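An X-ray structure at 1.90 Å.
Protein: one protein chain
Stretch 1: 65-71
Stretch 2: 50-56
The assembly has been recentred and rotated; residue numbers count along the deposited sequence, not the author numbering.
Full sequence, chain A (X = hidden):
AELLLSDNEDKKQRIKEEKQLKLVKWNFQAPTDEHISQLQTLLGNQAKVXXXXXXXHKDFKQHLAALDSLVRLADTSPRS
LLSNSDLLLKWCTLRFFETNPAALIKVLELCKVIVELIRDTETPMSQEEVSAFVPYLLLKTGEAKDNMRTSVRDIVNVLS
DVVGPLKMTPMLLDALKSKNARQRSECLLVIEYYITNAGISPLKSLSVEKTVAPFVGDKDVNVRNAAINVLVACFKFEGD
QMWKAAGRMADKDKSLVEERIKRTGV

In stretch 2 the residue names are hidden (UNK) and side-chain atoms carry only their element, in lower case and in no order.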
# COMPACT_ATOMS: atom_id res chain seq x y z
N ALA A 65 8.12 -10.75 19.35
CA ALA A 65 7.34 -11.73 20.12
C ALA A 65 5.86 -11.54 19.85
O ALA A 65 5.10 -12.53 19.72
CB ALA A 65 7.62 -11.59 21.64
N ALA A 66 5.42 -10.28 19.78
CA ALA A 66 4.04 -9.99 19.44
C ALA A 66 3.76 -10.50 18.01
O ALA A 66 2.75 -11.16 17.77
CB ALA A 66 3.79 -8.51 19.56
N LEU A 67 4.64 -10.20 17.06
CA LEU A 67 4.48 -10.65 15.68
C LEU A 67 4.33 -12.19 15.50
O LEU A 67 3.51 -12.67 14.69
CB LEU A 67 5.61 -10.10 14.82
CG LEU A 67 5.44 -8.61 14.41
CD1 LEU A 67 6.76 -7.89 14.18
CD2 LEU A 67 4.46 -8.44 13.21
N ASP A 68 5.13 -12.94 16.26
CA ASP A 68 5.05 -14.38 16.27
C ASP A 68 3.68 -14.88 16.79
O ASP A 68 3.05 -15.75 16.18
CB ASP A 68 6.21 -14.92 17.14
CG ASP A 68 6.18 -16.44 17.28
OD1 ASP A 68 6.72 -17.14 16.37
OD2 ASP A 68 5.59 -16.94 18.29
N SER A 69 3.22 -14.34 17.90
CA SER A 69 1.91 -14.67 18.40
C SER A 69 0.83 -14.33 17.37
O SER A 69 -0.15 -15.07 17.24
CB SER A 69 1.57 -13.86 19.67
OG SER A 69 2.41 -14.20 20.74
N LEU A 70 0.98 -13.18 16.71
CA LEU A 70 -0.09 -12.70 15.80
C LEU A 70 -0.10 -13.56 14.54
O LEU A 70 -1.18 -13.96 14.05
CB LEU A 70 0.10 -11.18 15.49
CG LEU A 70 -0.23 -10.14 16.57
CD1 LEU A 70 0.20 -8.76 16.19
CD2 LEU A 70 -1.74 -10.11 16.85
N VAL A 71 1.09 -13.84 14.00
CA VAL A 71 1.19 -14.70 12.79
C VAL A 71 0.60 -16.10 13.05
O VAL A 71 -0.12 -16.62 12.21
CB VAL A 71 2.62 -14.69 12.17
CG1 VAL A 71 2.88 -15.91 11.32
CG2 VAL A 71 2.84 -13.40 11.34
N UNK A 50 -0.92 -9.11 28.00
CA UNK A 50 0.42 -9.63 27.63
C UNK A 50 0.77 -9.39 26.20
O UNK A 50 1.93 -9.13 25.90
o UNK A 50 -0.39 -11.86 27.18
c UNK A 50 0.58 -11.13 27.91
N UNK A 51 -0.21 -9.48 25.28
CA UNK A 51 0.04 -8.98 23.90
C UNK A 51 0.23 -7.47 23.87
O UNK A 51 1.15 -6.97 23.23
c UNK A 51 -0.93 -9.04 21.47
c UNK A 51 -1.10 -9.41 22.96
c UNK A 51 0.37 -9.54 20.88
c UNK A 51 -2.14 -9.61 20.68
N UNK A 52 -0.62 -6.74 24.59
CA UNK A 52 -0.48 -5.28 24.67
C UNK A 52 0.89 -4.83 25.15
O UNK A 52 1.47 -3.85 24.60
c UNK A 52 -1.59 -4.66 25.56
c UNK A 52 -3.01 -4.66 24.91
s UNK A 52 -3.14 -3.65 23.43
c UNK A 52 -3.02 -2.05 24.16
N UNK A 53 1.42 -5.48 26.20
CA UNK A 53 2.78 -5.13 26.70
C UNK A 53 3.83 -5.30 25.67
O UNK A 53 4.78 -4.53 25.65
c UNK A 53 3.18 -5.96 27.93
o UNK A 53 2.10 -5.95 28.84
N UNK A 54 3.70 -6.30 24.79
CA UNK A 54 4.71 -6.50 23.73
C UNK A 54 4.54 -5.47 22.61
O UNK A 54 5.52 -4.89 22.13
c UNK A 54 4.54 -10.45 23.65
o UNK A 54 3.58 -10.60 22.87
c UNK A 54 4.99 -9.06 24.13
c UNK A 54 4.63 -7.92 23.14
n UNK A 54 5.21 -11.48 24.14
N UNK A 55 3.28 -5.28 22.20
CA UNK A 55 2.93 -4.36 21.11
C UNK A 55 3.43 -2.97 21.40
O UNK A 55 3.92 -2.31 20.51
c UNK A 55 1.35 -5.67 18.76
c UNK A 55 -0.74 -5.38 20.02
c UNK A 55 1.39 -4.35 20.89
c UNK A 55 0.76 -5.54 20.12
N UNK A 56 3.34 -2.50 22.62
CA UNK A 56 3.77 -1.15 22.90
C UNK A 56 5.01 -0.97 23.78
O UNK A 56 5.23 0.07 24.36
c UNK A 56 -0.49 -1.12 21.49
c UNK A 56 1.48 -0.23 22.38
c UNK A 56 0.42 0.75 20.54
c UNK A 56 0.50 -1.17 22.39
c UNK A 56 1.42 0.74 21.44
c UNK A 56 -0.53 -0.17 20.59
c UNK A 56 2.60 -0.29 23.37
O HOH W 1 1.89 -12.43 22.61

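Position 50 carries two side-chain atoms, one carbon followed by one oxygen. The oxygen ends the chain, so this is a hydroxymethyl group, and its oxygen stays 7.4 Å from Ser69 OG, the nearest approach of this side chain to stretch 1. The residue is Ser50, with chi1 at 59° (p).

Position 51 has four carbons, forked at the second. One branch carbon lies 3.8 Å from Ala66 CB and the other 3.9 Å from Leu70 CD2. A fork one bond beyond CB, without heteroatoms, makes this Leu51, and these carbons are its CD1 and CD2 respectively. Its CA-to-CB bond points sideways, yet chi1 t and chi2 p bring the end of the chain nearer to the other helix.

Position 52 is an unbranched run of two carbons, a sulfur and a terminal carbon. The side chain makes no contact with stretch 1, and the CA-to-CB bond points away from it. The thioether identifies Met52, with all three chi angles m.

Position 53 again shows one carbon and one oxygen, with no contact to stretch 1. It is Ser53, this time with chi1 m.

Position 54 has three carbons in a row, the third bearing one oxygen and one nitrogen, which marks a carboxamide two methylenes from the backbone. CB lies 3.7 Å from Ala66 CB, the amide oxygen 3.5 Å from Ala66 CA, and the nitrogen 3.5 Å from Ala65 CB. The residue is Gln54.

Position 55 repeats the four-carbon fork at the second atom. One branch end lies 3.8 Å from Ala66 CB and 4.2 Å from Leu70 CD1. It is Leu55, and that end is CD2.

Position 56 has one carbon leading into a ring of six carbons, with no hydroxyl oxygen, so it is Phe56. The ring does not contact stretch 1. With phi/psi of -112/20, this residue is the first to leave helical geometry.

The helices run at 132° between their N-to-C directions, with an axial approach of 9.2 Å. Their closest CA pair, Ala66 CA and Gln54 CA, is separated by only 5.6 Å; the small Ala66 side chain sits at this close crossing, packed against Leu51 and Leu55. Leu70 extends the apolar patch along its helix. No direct hydrogen bond links the stretches, but one water does: it donates to Gln54 OE1 at 2.5 Å and hydrogen-bonds Ser69 OG at 2.6 Å. This bridge joins two polar groups whose direct OE1 to OG separation is 4.3 Å, beside a contact otherwise dominated by apolar packing.

Stretch 2 (50-56) SLMSQLF
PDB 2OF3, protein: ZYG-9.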